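Local coordinates for protein TRAP dicarboxylate transporter-DctP subunit (Rhodobacter sphaeroides, PDB 4PE3) that probably captures an organic acid, such as a dicarboxylate, in the periplasm and delivers it to a TRAP-type membrane transporter, at residues Glu47-Phe52 and Gly91-Thr96; Gln121-Val126 and Ile269-Gln274. All blocks are in the same frame, centred on the assembly; numbering follows the deposited sequence.

Contact 1 (Glu47-Phe52 and Gly91-Thr96); sequences ELQHVF and GHITDT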
loop_
_atom_site.group_PDB
_atom_site.type_symbol
_atom_site.label_atom_id
_atom_site.label_comp_id
_atom_site.label_asym_id
_atom_site.label_seq_id
_atom_site.Cartn_x
_atom_site.Cartn_y
_atom_site.Cartn_z
ATOM N N GLU A 47 -0.064 -8.549 13.917
ATOM C CA GLU A 47 -1.053 -8.570 14.997
ATOM C C GLU A 47 -2.454 -8.130 14.571
ATOM O O GLU A 47 -3.460 -8.721 14.983
ATOM C CB GLU A 47 -0.565 -7.727 16.175
ATOM C CG GLU A 47 0.546 -8.391 16.947
ATOM C CD GLU A 47 0.069 -9.687 17.539
ATOM O OE1 GLU A 47 -0.983 -9.692 18.217
ATOM O OE2 GLU A 47 0.705 -10.694 17.280
ATOM N N LEU A 48 -2.515 -7.108 13.732
ATOM C CA LEU A 48 -3.797 -6.642 13.219
ATOM C C LEU A 48 -4.461 -7.702 12.344
ATOM O O LEU A 48 -5.699 -7.785 12.285
ATOM C CB LEU A 48 -3.634 -5.315 12.456
ATOM C CG LEU A 48 -3.483 -4.060 13.337
ATOM C CD1 LEU A 48 -2.878 -2.861 12.571
ATOM C CD2 LEU A 48 -4.806 -3.678 13.929
ATOM N N GLN A 49 -3.649 -8.510 11.677
ATOM C CA GLN A 49 -4.192 -9.562 10.821
ATOM C C GLN A 49 -4.935 -10.635 11.615
ATOM O O GLN A 49 -5.771 -11.350 11.054
ATOM C CB GLN A 49 -3.080 -10.158 9.958
ATOM C CG GLN A 49 -2.610 -9.198 8.895
ATOM C CD GLN A 49 -1.281 -9.557 8.306
ATOM O OE1 GLN A 49 -0.784 -10.660 8.494
ATOM N NE2 GLN A 49 -0.674 -8.622 7.602
ATOM N N HIS A 50 -4.674 -10.749 12.920
ATOM C CA HIS A 50 -5.462 -11.663 13.743
ATOM C C HIS A 50 -6.961 -11.307 13.649
ATOM O O HIS A 50 -7.816 -12.164 13.858
ATOM C CB HIS A 50 -5.122 -11.600 15.226
ATOM C CG HIS A 50 -3.801 -12.187 15.622
ATOM N ND1 HIS A 50 -3.412 -13.488 15.362
ATOM C CD2 HIS A 50 -2.826 -11.657 16.390
ATOM C CE1 HIS A 50 -2.234 -13.715 15.930
ATOM N NE2 HIS A 50 -1.849 -12.611 16.546
ATOM N N VAL A 51 -7.278 -10.040 13.405
ATOM C CA VAL A 51 -8.687 -9.625 13.291
ATOM C C VAL A 51 -9.395 -10.392 12.178
ATOM O O VAL A 51 -10.538 -10.789 12.337
ATOM C CB VAL A 51 -8.822 -8.101 13.117
ATOM C CG1 VAL A 51 -10.271 -7.688 12.921
ATOM C CG2 VAL A 51 -8.237 -7.398 14.333
ATOM N N PHE A 52 -8.702 -10.621 11.068
ATOM C CA PHE A 52 -9.305 -11.391 9.980
ATOM C C PHE A 52 -9.643 -12.790 10.452
ATOM O O PHE A 52 -10.789 -13.239 10.328
ATOM C CB PHE A 52 -8.376 -11.447 8.776
ATOM C CG PHE A 52 -8.860 -12.343 7.674
ATOM C CD1 PHE A 52 -10.095 -12.129 7.060
ATOM C CD2 PHE A 52 -8.069 -13.388 7.235
ATOM C CE1 PHE A 52 -10.531 -12.966 6.023
ATOM C CE2 PHE A 52 -8.502 -14.219 6.191
ATOM C CZ PHE A 52 -9.716 -14.003 5.596
ATOM N N GLY A 91 -4.142 -19.759 1.791
ATOM C CA GLY A 91 -4.242 -18.373 1.384
ATOM C C GLY A 91 -3.038 -17.592 1.834
ATOM O O GLY A 91 -2.099 -18.137 2.435
ATOM N N HIS A 92 -3.058 -16.300 1.528
ATOM C CA HIS A 92 -2.032 -15.375 2.014
ATOM C C HIS A 92 -2.581 -13.997 2.290
ATOM O O HIS A 92 -3.662 -13.624 1.798
ATOM C CB HIS A 92 -0.802 -15.313 1.083
ATOM C CG HIS A 92 -1.067 -14.802 -0.307
ATOM N ND1 HIS A 92 -0.187 -15.051 -1.334
ATOM C CD2 HIS A 92 -2.037 -14.003 -0.821
ATOM C CE1 HIS A 92 -0.624 -14.461 -2.438
ATOM N NE2 HIS A 92 -1.749 -13.835 -2.155
ATOM N N ILE A 93 -1.845 -13.264 3.112
ATOM C CA ILE A 93 -2.076 -11.843 3.325
ATOM C C ILE A 93 -0.720 -11.247 3.024
ATOM O O ILE A 93 0.207 -11.372 3.827
ATOM C CB ILE A 93 -2.525 -11.524 4.768
ATOM C CG1 ILE A 93 -3.777 -12.310 5.153
ATOM C CG2 ILE A 93 -2.760 -10.020 4.890
ATOM C CD1 ILE A 93 -4.279 -12.067 6.559
ATOM N N THR A 94 -0.563 -10.625 1.853
ATOM C CA THR A 94 0.774 -10.303 1.390
ATOM C C THR A 94 0.840 -9.077 0.477
ATOM O O THR A 94 -0.174 -8.584 0.010
ATOM C CB THR A 94 1.409 -11.525 0.683
ATOM O OG1 THR A 94 2.820 -11.320 0.569
ATOM C CG2 THR A 94 0.799 -11.732 -0.700
ATOM N N ASP A 95 2.056 -8.621 0.257
ATOM C CA ASP A 95 2.345 -7.427 -0.520
ATOM C C ASP A 95 2.305 -7.822 -1.965
ATOM O O ASP A 95 3.169 -8.548 -2.454
ATOM C CB ASP A 95 3.755 -6.963 -0.140
ATOM C CG ASP A 95 4.134 -5.624 -0.717
ATOM O OD1 ASP A 95 3.784 -5.319 -1.869
ATOM O OD2 ASP A 95 4.837 -4.878 0.007
ATOM N N THR A 96 1.303 -7.327 -2.685
ATOM C CA THR A 96 1.108 -7.685 -4.091
ATOM C C THR A 96 2.290 -7.257 -4.968
ATOM O O THR A 96 2.555 -7.862 -6.007
ATOM C CB THR A 96 -0.226 -7.086 -4.597
ATOM O OG1 THR A 96 -1.289 -7.611 -3.795
ATOM C CG2 THR A 96 -0.487 -7.393 -6.076
#
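Helix 44-59 packs over strand 91-95, with Gln49 and Ile93 the closest residues along the two backbones, their CA atoms 8.1 Å apart. This is the helix-on-sheet layering of a periplasmic binding protein domain: the strand lies in the middle of a five-stranded mixed sheet, between strands 32-37 and 243-248, and the helix rests on one of its faces. Ile93 carries the strand's side of the contact, reaching between Gln49 and Phe52, which stand one helical turn apart. Its CG2 sits against one face of the Gln49 amide, 3.7 Å from NE2, while the aliphatic CB and CG of Gln49 run past CD1; the two side chains slide by each other in opposite senses. Beyond CG the glutamine chain is extended (chi2 163°), which carries its buried amide across the isoleucine to Ser37, where OE1 is hydrogen-bonded; NE2 makes a weak bond to Asp39. Leu68 of strand 65-69 also touches Gln49 and Ile93. With CG anti to the backbone N (chi1 174°), Phe52 extends its ring toward the sheet, also meeting Ile66 and Val245, and Ile93 CD1 approaches the ring obliquely, 4.1 Å from Phe52 CD2.

Contact 2 (Gln121-Val126 and Ile269-Gln274); sequences QMIDFV and IFQQTQ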
loop_
_atom_site.group_PDB
_atom_site.type_symbol
_atom_site.label_atom_id
_atom_site.label_comp_id
_atom_site.label_asym_id
_atom_site.label_seq_id
_atom_site.Cartn_x
_atom_site.Cartn_y
_atom_site.Cartn_z
ATOM N N GLN A 121 -9.589 6.103 -0.628
ATOM C CA GLN A 121 -9.612 6.238 -2.083
ATOM C C GLN A 121 -9.213 4.935 -2.763
ATOM O O GLN A 121 -9.894 4.464 -3.678
ATOM C CB GLN A 121 -8.699 7.363 -2.549
ATOM C CG GLN A 121 -9.128 8.750 -2.094
ATOM C CD GLN A 121 -8.150 9.824 -2.513
ATOM O OE1 GLN A 121 -6.988 9.567 -2.821
ATOM N NE2 GLN A 121 -8.631 11.050 -2.547
HETATM N N MSE A 122 -8.117 4.343 -2.313
HETATM C CA MSE A 122 -7.662 3.071 -2.882
HETATM C C MSE A 122 -8.670 1.940 -2.645
HETATM O O MSE A 122 -8.947 1.121 -3.532
HETATM C CB MSE A 122 -6.285 2.730 -2.319
HETATM C CG MSE A 122 -5.662 1.479 -2.930
HETATM SE SE MSE A 122 -6.184 -0.149 -2.047
HETATM C CE MSE A 122 -5.045 -0.082 -0.511
ATOM N N ILE A 123 -9.229 1.912 -1.444
ATOM C CA ILE A 123 -10.214 0.894 -1.093
ATOM C C ILE A 123 -11.463 1.031 -1.974
ATOM O O ILE A 123 -12.021 0.038 -2.434
ATOM C CB ILE A 123 -10.560 0.968 0.405
ATOM C CG1 ILE A 123 -9.432 0.336 1.237
ATOM C CG2 ILE A 123 -11.859 0.274 0.705
ATOM C CD1 ILE A 123 -9.279 0.904 2.624
ATOM N N ASP A 124 -11.895 2.259 -2.229
ATOM C CA ASP A 124 -13.034 2.485 -3.115
ATOM C C ASP A 124 -12.718 2.096 -4.556
ATOM O O ASP A 124 -13.556 1.489 -5.238
ATOM C CB ASP A 124 -13.523 3.929 -3.025
ATOM C CG ASP A 124 -14.813 4.135 -3.776
ATOM O OD1 ASP A 124 -15.843 3.652 -3.272
ATOM O OD2 ASP A 124 -14.793 4.752 -4.863
ATOM N N PHE A 125 -11.511 2.417 -5.019
ATOM C CA PHE A 125 -11.069 1.943 -6.326
ATOM C C PHE A 125 -11.163 0.413 -6.440
ATOM O O PHE A 125 -11.676 -0.138 -7.434
ATOM C CB PHE A 125 -9.652 2.407 -6.609
ATOM C CG PHE A 125 -9.015 1.737 -7.785
ATOM C CD1 PHE A 125 -9.469 1.966 -9.065
ATOM C CD2 PHE A 125 -7.941 0.888 -7.607
ATOM C CE1 PHE A 125 -8.876 1.361 -10.138
ATOM C CE2 PHE A 125 -7.345 0.266 -8.688
ATOM C CZ PHE A 125 -7.814 0.491 -9.948
ATOM N N VAL A 126 -10.699 -0.299 -5.424
ATOM C CA VAL A 126 -10.747 -1.757 -5.454
ATOM C C VAL A 126 -12.171 -2.271 -5.393
ATOM O O VAL A 126 -12.561 -3.123 -6.198
ATOM C CB VAL A 126 -9.903 -2.357 -4.310
ATOM C CG1 VAL A 126 -10.147 -3.860 -4.183
ATOM C CG2 VAL A 126 -8.463 -2.064 -4.581
ATOM N N ILE A 269 -13.799 -6.115 7.881
ATOM C CA ILE A 269 -13.620 -5.688 9.264
ATOM C C ILE A 269 -12.131 -5.560 9.592
ATOM O O ILE A 269 -11.701 -4.573 10.193
ATOM C CB ILE A 269 -14.309 -6.643 10.250
ATOM C CG1 ILE A 269 -15.822 -6.544 10.105
ATOM C CG2 ILE A 269 -13.902 -6.316 11.688
ATOM C CD1 ILE A 269 -16.557 -7.718 10.757
ATOM N N PHE A 270 -11.333 -6.544 9.191
ATOM C CA PHE A 270 -9.892 -6.465 9.357
ATOM C C PHE A 270 -9.349 -5.201 8.668
ATOM O O PHE A 270 -8.593 -4.429 9.262
ATOM C CB PHE A 270 -9.217 -7.741 8.814
ATOM C CG PHE A 270 -7.815 -7.542 8.319
ATOM C CD1 PHE A 270 -6.805 -7.100 9.164
ATOM C CD2 PHE A 270 -7.502 -7.798 7.001
ATOM C CE1 PHE A 270 -5.531 -6.922 8.697
ATOM C CE2 PHE A 270 -6.222 -7.613 6.527
ATOM C CZ PHE A 270 -5.234 -7.161 7.364
ATOM N N GLN A 271 -9.758 -5.004 7.413
ATOM C CA GLN A 271 -9.291 -3.866 6.639
ATOM C C GLN A 271 -9.565 -2.558 7.385
ATOM O O GLN A 271 -8.676 -1.707 7.518
ATOM C CB GLN A 271 -9.983 -3.881 5.281
ATOM C CG GLN A 271 -9.797 -2.639 4.437
ATOM C CD GLN A 271 -10.942 -2.461 3.488
ATOM O OE1 GLN A 271 -11.844 -1.683 3.746
ATOM N NE2 GLN A 271 -10.941 -3.227 2.409
ATOM N N GLN A 272 -10.791 -2.385 7.854
ATOM C CA GLN A 272 -11.187 -1.141 8.507
ATOM C C GLN A 272 -10.502 -0.945 9.859
ATOM O O GLN A 272 -10.112 0.163 10.222
ATOM C CB GLN A 272 -12.705 -1.087 8.643
ATOM C CG GLN A 272 -13.414 -0.924 7.297
ATOM C CD GLN A 272 -13.131 0.437 6.687
ATOM O OE1 GLN A 272 -13.387 1.465 7.318
ATOM N NE2 GLN A 272 -12.543 0.454 5.486
ATOM N N THR A 273 -10.349 -2.029 10.607
ATOM C CA THR A 273 -9.675 -1.956 11.901
ATOM C C THR A 273 -8.224 -1.544 11.697
ATOM O O THR A 273 -7.683 -0.734 12.467
ATOM C CB THR A 273 -9.737 -3.307 12.638
ATOM O OG1 THR A 273 -11.110 -3.664 12.827
ATOM C CG2 THR A 273 -9.009 -3.251 13.987
ATOM N N GLN A 274 -7.580 -2.107 10.687
ATOM C CA GLN A 274 -6.209 -1.769 10.362
ATOM C C GLN A 274 -6.093 -0.291 9.957
ATOM O O GLN A 274 -5.266 0.439 10.485
ATOM C CB GLN A 274 -5.656 -2.670 9.269
ATOM C CG GLN A 274 -4.252 -2.305 8.805
ATOM C CD GLN A 274 -3.591 -3.415 8.026
ATOM O OE1 GLN A 274 -4.159 -3.925 7.076
ATOM N NE2 GLN A 274 -2.374 -3.783 8.419
#
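Ile123 of helix 119-128 meets the carboxamide of Gln271, a residue of the long helix 257-291, with the two side chains coming from opposite directions. No hydrogen bond joins the segments; in the conformer described, one of two modelled, Ile123 lies over one face of the amide, with CG1 above CD and CG2 3.6 Å from Gln271 OE1. Gln271 reaches across because CG stands anti to the backbone N (chi1 170°) and the chain stays extended beyond CG. Its buried amide is then gripped from several sides. OE1 accepts from Gln272 NE2 at 2.8 Å, in a nearly straight bond (164° at the hydrogen) that uses a lone pair in the carbonyl plane and lies in the amide plane of Gln272 as well; Lys268 NZ is a second donor to this oxygen. On the other end NE2 bonds Val149 O and Glu127 OE2, so the rotation of the amide is well fixed. Gln272 folds back where Gln271 extends: chi1 of -69° and a second bend at chi2 curl it so that NE2 reaches the neighbouring amide, passing 4.4 Å from Ile123 CD1. Lys268 and Ile275 of the same long helix also touch Ile123. A short helix is thus joined to the long helix, with strand 144-150 tied in through Val149, an arrangement in keeping with the family 7 solute-binding proteins of TRAP transporters, whose long helix spans both domains.

From the N terminus, the chain runs through strand 32-37, helix 44-59, strand 65-69 and helix 80-86 before strand 91-95 comes back against helix 44-59; contact 1 closes that loop of 38 residues. Contact 2 opens later, at helix 119-128, and encloses 142 residues, including the whole four-stranded sheet, before helix 257-291 comes back. The two closures therefore follow in series, neither nested nor crossed. They meet through Phe270 in 269-274, whose CE1 lies 3.6 Å from Gln49 CA and whose CD1 lies 3.4 Å from Leu48 O. The long helix thus packs against helix 44-59 on one side and reaches helix 119-128 through contact 2.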